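Local coordinates for thioredoxin family protein (Pseudomonas aeruginosa, PDB 1Z6N), which is of unknown function but belongs to the thioredoxin family, carries a CxxC pair that suggests a thiol-disulfide role, and binds a magnesium ion, at residues A[125-130]-A[152-157]; A[91-96]-A[109-114]. All blocks are in the same frame, centred on the assembly; numbering follows the deposited sequence.

Interaction 1: A[125-130]-A[152-157]; sequences GRFVER and EHAIGD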
ATOM      1  N   GLY A 125       4.772   7.261   8.954  1.00  8.19           N
ATOM      2  CA  GLY A 125       3.361   7.042   9.203  1.00  8.79           C
ATOM      3  C   GLY A 125       2.913   5.715   8.644  1.00  8.95           C
ATOM      4  O   GLY A 125       3.736   4.936   8.151  1.00  8.63           O
ATOM      5  N   ARG A 126       1.606   5.473   8.735  1.00  9.58           N
ATOM      6  CA  ARG A 126       1.020   4.192   8.366  1.00 10.09           C
ATOM      7  C   ARG A 126      -0.272   4.358   7.598  1.00 10.00           C
ATOM      8  O   ARG A 126      -1.076   5.268   7.886  1.00  9.21           O
ATOM      9  CB  ARG A 126       0.640   3.389   9.613  1.00 11.59           C
ATOM     10  CG  ARG A 126       1.623   3.348  10.714  1.00 13.98           C
ATOM     11  CD  ARG A 126       0.892   2.919  11.964  1.00 13.97           C
ATOM     12  NE  ARG A 126       1.786   2.937  13.106  1.00 14.51           N
ATOM     13  CZ  ARG A 126       1.525   2.334  14.260  1.00 15.30           C
ATOM     14  NH1 ARG A 126       0.396   1.660  14.420  1.00 15.59           N
ATOM     15  NH2 ARG A 126       2.406   2.400  15.240  1.00 15.78           N
ATOM     16  N   PHE A 127      -0.483   3.416   6.680  1.00  8.91           N
ATOM     17  CA  PHE A 127      -1.781   3.183   6.034  1.00  8.94           C
ATOM     18  C   PHE A 127      -2.239   1.809   6.530  1.00  9.19           C
ATOM     19  O   PHE A 127      -1.455   0.856   6.511  1.00  9.33           O
ATOM     20  CB  PHE A 127      -1.615   3.220   4.515  1.00  9.20           C
ATOM     21  CG  PHE A 127      -2.846   2.820   3.732  1.00  8.87           C
ATOM     22  CD1 PHE A 127      -3.649   3.787   3.113  1.00  8.32           C
ATOM     23  CD2 PHE A 127      -3.190   1.476   3.587  1.00  9.68           C
ATOM     24  CE1 PHE A 127      -4.772   3.406   2.366  1.00  8.70           C
ATOM     25  CE2 PHE A 127      -4.300   1.087   2.835  1.00  8.31           C
ATOM     26  CZ  PHE A 127      -5.099   2.053   2.229  1.00  9.18           C
ATOM     27  N   VAL A 128      -3.479   1.695   6.998  1.00  9.06           N
ATOM     28  CA  VAL A 128      -3.916   0.447   7.619  1.00  9.13           C
ATOM     29  C   VAL A 128      -5.237  -0.025   7.022  1.00  8.82           C
ATOM     30  O   VAL A 128      -6.291   0.605   7.246  1.00  8.59           O
ATOM     31  CB  VAL A 128      -4.073   0.558   9.168  1.00  9.29           C
ATOM     32  CG1 VAL A 128      -4.378  -0.819   9.755  1.00 10.73           C
ATOM     33  CG2 VAL A 128      -2.829   1.172   9.823  1.00  9.64           C
ATOM     34  N   GLU A 129      -5.151  -1.120   6.258  1.00  8.76           N
ATOM     35  CA  GLU A 129      -6.299  -1.836   5.701  1.00  9.07           C
ATOM     36  C   GLU A 129      -7.045  -1.150   4.547  1.00  8.38           C
ATOM     37  O   GLU A 129      -7.146  -1.723   3.456  1.00  8.32           O
ATOM     38  CB  GLU A 129      -7.278  -2.280   6.799  1.00  9.04           C
ATOM     39  CG  GLU A 129      -8.184  -3.433   6.371  1.00 10.50           C
ATOM     40  CD  GLU A 129      -8.993  -4.032   7.514  1.00 11.33           C
ATOM     41  OE1 GLU A 129      -9.505  -3.267   8.348  1.00 14.72           O
ATOM     42  OE2 GLU A 129      -9.116  -5.271   7.574  1.00 13.91           O
ATOM     43  N   ARG A 130      -7.577   0.051   4.798  1.00  8.29           N
ATOM     44  CA  ARG A 130      -8.408   0.747   3.827  1.00  8.59           C
ATOM     45  C   ARG A 130      -8.130   2.243   3.887  1.00  8.01           C
ATOM     46  O   ARG A 130      -7.706   2.731   4.936  1.00  7.90           O
ATOM     47  CB  ARG A 130      -9.890   0.490   4.123  1.00  9.66           C
ATOM     48  CG  ARG A 130     -10.251  -0.943   3.889  1.00 12.05           C
ATOM     49  CD  ARG A 130     -11.665  -1.260   4.319  1.00 13.56           C
ATOM     50  NE  ARG A 130     -11.815  -2.708   4.287  1.00 14.95           N
ATOM     51  CZ  ARG A 130     -12.462  -3.443   5.185  1.00 17.16           C
ATOM     52  NH1 ARG A 130     -13.075  -2.875   6.224  1.00 16.94           N
ATOM     53  NH2 ARG A 130     -12.488  -4.764   5.040  1.00 18.05           N
ATOM     54  N   GLU A 152      -7.569   5.645  -6.103  1.00  9.85           N
ATOM     55  CA  GLU A 152      -6.770   6.861  -6.046  1.00 10.52           C
ATOM     56  C   GLU A 152      -6.536   7.307  -4.587  1.00 10.37           C
ATOM     57  O   GLU A 152      -5.487   7.876  -4.265  1.00 11.10           O
ATOM     58  CB  GLU A 152      -7.444   7.984  -6.825  1.00 10.88           C
ATOM     59  CG  GLU A 152      -8.738   8.455  -6.201  1.00 14.19           C
ATOM     60  CD  GLU A 152      -9.512   9.396  -7.096  1.00 18.36           C
ATOM     61  OE1 GLU A 152      -9.655   9.097  -8.305  1.00 19.93           O
ATOM     62  OE2 GLU A 152      -9.986  10.429  -6.581  1.00 20.58           O
ATOM     63  N   HIS A 153      -7.513   7.028  -3.724  1.00 10.19           N
ATOM     64  CA  HIS A 153      -7.447   7.449  -2.314  1.00  9.73           C
ATOM     65  C   HIS A 153      -6.341   6.743  -1.530  1.00  9.44           C
ATOM     66  O   HIS A 153      -5.775   7.336  -0.590  1.00  9.17           O
ATOM     67  CB  HIS A 153      -8.789   7.232  -1.606  1.00  9.97           C
ATOM     68  CG  HIS A 153      -9.938   7.941  -2.250  1.00 10.41           C
ATOM     69  ND1 HIS A 153     -10.456   7.558  -3.470  1.00 10.95           N
ATOM     70  CD2 HIS A 153     -10.683   8.993  -1.838  1.00 10.88           C
ATOM     71  CE1 HIS A 153     -11.463   8.351  -3.785  1.00 10.76           C
ATOM     72  NE2 HIS A 153     -11.627   9.229  -2.810  1.00 11.37           N
ATOM     73  N   ALA A 154      -6.033   5.496  -1.896  1.00  8.55           N
ATOM     74  CA  ALA A 154      -4.933   4.792  -1.245  1.00  8.10           C
ATOM     75  C   ALA A 154      -3.632   5.545  -1.533  1.00  8.19           C
ATOM     76  O   ALA A 154      -2.804   5.747  -0.634  1.00  8.43           O
ATOM     77  CB  ALA A 154      -4.849   3.338  -1.747  1.00  7.96           C
ATOM     78  N   ILE A 155      -3.476   5.983  -2.781  1.00  8.08           N
ATOM     79  CA  ILE A 155      -2.310   6.759  -3.192  1.00  8.06           C
ATOM     80  C   ILE A 155      -2.267   8.096  -2.460  1.00  7.76           C
ATOM     81  O   ILE A 155      -1.218   8.484  -1.928  1.00  8.34           O
ATOM     82  CB  ILE A 155      -2.281   6.985  -4.721  1.00  7.93           C
ATOM     83  CG1 ILE A 155      -2.211   5.633  -5.463  1.00  7.76           C
ATOM     84  CG2 ILE A 155      -1.106   7.876  -5.109  1.00  8.77           C
ATOM     85  CD1 ILE A 155      -2.438   5.748  -6.984  1.00  8.37           C
ATOM     86  N   GLY A 156      -3.407   8.795  -2.435  1.00  7.38           N
ATOM     87  CA  GLY A 156      -3.517  10.098  -1.751  1.00  7.40           C
ATOM     88  C   GLY A 156      -3.167  10.009  -0.276  1.00  7.68           C
ATOM     89  O   GLY A 156      -2.466  10.877   0.251  1.00  7.90           O
ATOM     90  N   ASP A 157      -3.643   8.959   0.394  1.00  7.11           N
ATOM     91  CA  ASP A 157      -3.351   8.803   1.822  1.00  6.93           C
ATOM     92  C   ASP A 157      -1.843   8.663   2.055  1.00  6.85           C
ATOM     93  O   ASP A 157      -1.281   9.263   2.982  1.00  6.85           O
ATOM     94  CB  ASP A 157      -4.050   7.578   2.419  1.00  7.26           C
ATOM     95  CG  ASP A 157      -5.549   7.768   2.631  1.00  7.78           C
ATOM     96  OD1 ASP A 157      -6.139   8.797   2.192  1.00  8.42           O
ATOM     97  OD2 ASP A 157      -6.131   6.844   3.249  1.00  8.09           O
TER

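Interaction 2: A[91-96]-A[109-114]; sequences ISKGRA and IAIPLV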
ATOM      1  N   ILE A  91       6.105  -8.179   2.990  1.00  7.56           N
ATOM      2  CA  ILE A  91       6.287  -9.332   3.889  1.00  7.80           C
ATOM      3  C   ILE A  91       4.924  -9.891   4.265  1.00  8.08           C
ATOM      4  O   ILE A  91       3.883  -9.290   3.950  1.00  7.84           O
ATOM      5  CB  ILE A  91       7.051  -8.953   5.170  1.00  7.75           C
ATOM      6  CG1 ILE A  91       6.273  -7.893   5.975  1.00  8.45           C
ATOM      7  CG2 ILE A  91       8.461  -8.497   4.823  1.00  8.83           C
ATOM      8  CD1 ILE A  91       6.888  -7.585   7.369  1.00  8.26           C
ATOM      9  N   SER A  92       4.929 -11.071   4.885  1.00  7.53           N
ATOM     10  CA  SER A  92       3.663 -11.758   5.184  1.00  7.79           C
ATOM     11  C   SER A  92       2.941 -11.162   6.390  1.00  7.50           C
ATOM     12  O   SER A  92       3.534 -10.465   7.225  1.00  8.58           O
ATOM     13  CB  SER A  92       3.914 -13.226   5.464  1.00  8.17           C
ATOM     14  OG  SER A  92       4.568 -13.346   6.720  1.00  8.49           O
ATOM     15  N   LYS A  93       1.650 -11.469   6.529  1.00  6.59           N
ATOM     16  CA  LYS A  93       0.917 -11.114   7.729  1.00  7.60           C
ATOM     17  C   LYS A  93       1.563 -11.736   8.959  1.00  7.07           C
ATOM     18  O   LYS A  93       1.718 -11.070   9.996  1.00  8.08           O
ATOM     19  CB  LYS A  93      -0.525 -11.600   7.580  1.00  8.15           C
ATOM     20  CG  LYS A  93      -1.384 -11.281   8.793  1.00  9.31           C
ATOM     21  CD  LYS A  93      -2.839 -11.697   8.558  1.00 11.48           C
ATOM     22  CE  LYS A  93      -3.607 -11.733   9.899  1.00 16.09           C
ATOM     23  NZ  LYS A  93      -4.978 -12.290   9.758  1.00 18.91           N
ATOM     24  N   GLY A  94       1.952 -13.005   8.844  1.00  7.34           N
ATOM     25  CA  GLY A  94       2.556 -13.706   9.987  1.00  7.33           C
ATOM     26  C   GLY A  94       3.831 -13.023  10.448  1.00  7.33           C
ATOM     27  O   GLY A  94       4.083 -12.901  11.660  1.00  8.85           O
ATOM     28  N   ARG A  95       4.644 -12.554   9.497  1.00  7.65           N
ATOM     29  CA  ARG A  95       5.869 -11.892   9.902  1.00  8.52           C
ATOM     30  C   ARG A  95       5.566 -10.569  10.622  1.00  8.09           C
ATOM     31  O   ARG A  95       6.267 -10.206  11.597  1.00  8.93           O
ATOM     32  CB  ARG A  95       6.794 -11.655   8.724  1.00  9.22           C
ATOM     33  CG  ARG A  95       8.162 -11.148   9.228  1.00  9.67           C
ATOM     34  CD  ARG A  95       9.207 -11.153   8.150  1.00 10.95           C
ATOM     35  NE  ARG A  95       9.653 -12.481   7.742  1.00  9.43           N
ATOM     36  CZ  ARG A  95      10.593 -13.215   8.351  1.00  8.03           C
ATOM     37  NH1 ARG A  95      11.170 -12.781   9.463  1.00  8.76           N
ATOM     38  NH2 ARG A  95      10.970 -14.372   7.797  1.00  8.29           N
ATOM     39  N   ALA A  96       4.564  -9.829  10.143  1.00  8.03           N
ATOM     40  CA  ALA A  96       4.177  -8.604  10.839  1.00  8.50           C
ATOM     41  C   ALA A  96       3.661  -8.943  12.245  1.00  8.44           C
ATOM     42  O   ALA A  96       3.925  -8.205  13.210  1.00  8.82           O
ATOM     43  CB  ALA A  96       3.127  -7.870  10.060  1.00  7.98           C
ATOM     44  N   ILE A 109      -2.784  -7.595  13.529  1.00 10.53           N
ATOM     45  CA  ILE A 109      -2.373  -7.075  12.230  1.00 10.04           C
ATOM     46  C   ILE A 109      -3.515  -7.180  11.230  1.00 10.07           C
ATOM     47  O   ILE A 109      -3.867  -8.275  10.795  1.00 12.66           O
ATOM     48  CB  ILE A 109      -1.139  -7.819  11.666  1.00 10.20           C
ATOM     49  CG1 ILE A 109       0.049  -7.713  12.638  1.00  9.91           C
ATOM     50  CG2 ILE A 109      -0.789  -7.263  10.293  1.00 10.01           C
ATOM     51  CD1 ILE A 109       0.641  -6.267  12.817  1.00 11.27           C
ATOM     52  N   ALA A 110      -4.086  -6.035  10.872  1.00  9.48           N
ATOM     53  CA  ALA A 110      -5.074  -5.949   9.800  1.00  8.77           C
ATOM     54  C   ALA A 110      -4.294  -5.596   8.547  1.00  9.76           C
ATOM     55  O   ALA A 110      -3.445  -4.693   8.568  1.00 11.25           O
ATOM     56  CB  ALA A 110      -6.103  -4.867  10.123  1.00  8.97           C
ATOM     57  N   ILE A 111      -4.555  -6.327   7.471  1.00  8.92           N
ATOM     58  CA  ILE A 111      -3.775  -6.146   6.252  1.00  8.32           C
ATOM     59  C   ILE A 111      -4.613  -5.487   5.143  1.00  8.09           C
ATOM     60  O   ILE A 111      -5.840  -5.669   5.103  1.00  8.61           O
ATOM     61  CB  ILE A 111      -3.132  -7.479   5.759  1.00  8.44           C
ATOM     62  CG1 ILE A 111      -4.197  -8.569   5.630  1.00  9.12           C
ATOM     63  CG2 ILE A 111      -1.971  -7.894   6.697  1.00  9.89           C
ATOM     64  CD1 ILE A 111      -3.714  -9.807   4.932  1.00  9.60           C
ATOM     65  N   PRO A 112      -3.963  -4.733   4.238  1.00  7.89           N
ATOM     66  CA  PRO A 112      -2.519  -4.464   4.214  1.00  7.95           C
ATOM     67  C   PRO A 112      -2.121  -3.444   5.266  1.00  7.51           C
ATOM     68  O   PRO A 112      -2.842  -2.463   5.489  1.00  8.12           O
ATOM     69  CB  PRO A 112      -2.312  -3.844   2.832  1.00  8.19           C
ATOM     70  CG  PRO A 112      -3.609  -3.203   2.505  1.00  7.74           C
ATOM     71  CD  PRO A 112      -4.656  -4.108   3.093  1.00  8.70           C
ATOM     72  N   LEU A 113      -0.982  -3.689   5.900  1.00  7.75           N
ATOM     73  CA  LEU A 113      -0.360  -2.720   6.778  1.00  8.17           C
ATOM     74  C   LEU A 113       0.792  -2.110   5.988  1.00  8.46           C
ATOM     75  O   LEU A 113       1.701  -2.833   5.576  1.00  9.08           O
ATOM     76  CB  LEU A 113       0.156  -3.419   8.045  1.00  8.51           C
ATOM     77  CG  LEU A 113       1.054  -2.595   8.974  1.00 10.05           C
ATOM     78  CD1 LEU A 113       0.274  -1.407   9.541  1.00  9.70           C
ATOM     79  CD2 LEU A 113       1.622  -3.467  10.112  1.00 11.53           C
ATOM     80  N   VAL A 114       0.740  -0.797   5.771  1.00  8.06           N
ATOM     81  CA  VAL A 114       1.727  -0.122   4.962  1.00  7.93           C
ATOM     82  C   VAL A 114       2.473   0.886   5.832  1.00  8.26           C
ATOM     83  O   VAL A 114       1.888   1.861   6.302  1.00  8.65           O
ATOM     84  CB  VAL A 114       1.080   0.606   3.761  1.00  8.90           C
ATOM     85  CG1 VAL A 114       2.134   1.295   2.925  1.00  9.28           C
ATOM     86  CG2 VAL A 114       0.284  -0.386   2.879  1.00  8.27           C
TER
HETATM   87  O   HOH W   1      -5.621  -9.369   9.275  1.00 30.63           O

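Interaction 1: A[125-130]-A[152-157]
Phe127 near the end of strand 123-128 faces Asp157 on helix 151-164, and their CA atoms, 7.2 Å apart, mark the nearest approach of the two backbones. Just past the strand comes a classic gamma turn centred on Glu129, where the backbone takes positive phi (72°) and Arg130 N bonds back to Val128 O. No hydrogen bond passes between the segments; the contact is one aromatic ring meeting Ala154 and Asp157, residues three apart and so close to one turn of helix. The Phe127 ring, with CG anti to the backbone N (chi1 173°), points from the sheet to the helix. Its CE1 atom lies 3.9 Å from Ala154 CA and 4.1 Å from Ala154 CB, reaching the helix where a methyl is the whole side chain.

Strand 123-128 is an outermost strand of the mixed sheet of this thioredoxin-like alpha-beta-alpha fold, and here it packs against the C-terminal helix. Asn72 of helix 67-82 touches both Phe127 and Ala154, so three elements meet at the ring.

Asp157 comes in along a different line. Its CB sits at the ring edge, in plane, 3.9 Å from Phe127 CD1, while the carboxylate is turned 51° from the ring plane. Asp157 OD2 approaches Phe127 CE1 obliquely at 3.8 Å, but its hydrogen bond is taken from Gln132 N, which ties the helix to the chain just beyond the turn.

Interaction 2: A[91-96]-A[109-114]
With CG anti to its backbone N (chi1 180°) and every later torsion extended, Lys93 reaches from the first turn of helix 93-99 across Ile111, bringing Lys93 CE to 3.6 Å from Ile109 O. The chi1 of Ile111 (53°) sets CG2 anti to the carbonyl carbon, where it meets Lys93 CB and CG, while CD1 on the CG1 branch comes near Lys93 CD. The two side chains cross at about a right angle, Ile111 CG2 lying 4.0 Å from Lys93 CG.

At the other end, Ala96 points its methyl at Ile109. Ile109 CG2 is 4.0 Å from Ala96 CB, and Ile109 CD1 lies 3.8 Å from Ala96 O, so this one side chain packs on both methyl and backbone.

The helix start is secured by Ser92 at the N-cap, whose OG accepts from Arg95 N at 2.9 Å, while Glu63 OE1 accepts from Lys93 N. The partner segment 109-114 contains the cis peptide before Pro112, the cis-proline loop of thioredoxin folds; Ile111 also touches Cys66 and Cys69 of a CxxC pair, as in thioredoxins, whose redox role here is unconfirmed.

Water 1 donates to Ile109 O at 2.6 Å and accepts a weak bond from Lys93 NZ at 3.0 Å. The contact is thus mainly apolar, and the charged end adds a weak, water-mediated link at its more exposed margin.

Overall arrangement
Both contacts are largely buried: the centre of interaction 1 lies about 7 Å from the centre of the chain, that of interaction 2 about 11 Å. Phe127 and Ala154 are buried, as are Ala96, Ile109 and Ile111, whereas Asp157 and Lys93 are partly exposed. Neighbouring antiparallel strands 113-117 and 123-128 join the contacts: Val114 N probably bonds to Phe127 O, and Glu129 N to Pro112 O, which would tie the cis-proline segment to the turn after the outer strand. Interaction 1 packs the C-terminal helix against an aromatic ring, interaction 2 a short helix against aliphatic branches, with a water-bridged lysine. Neither has a direct hydrogen bond across; interaction 2 buries more surface, 232 against 129 Å².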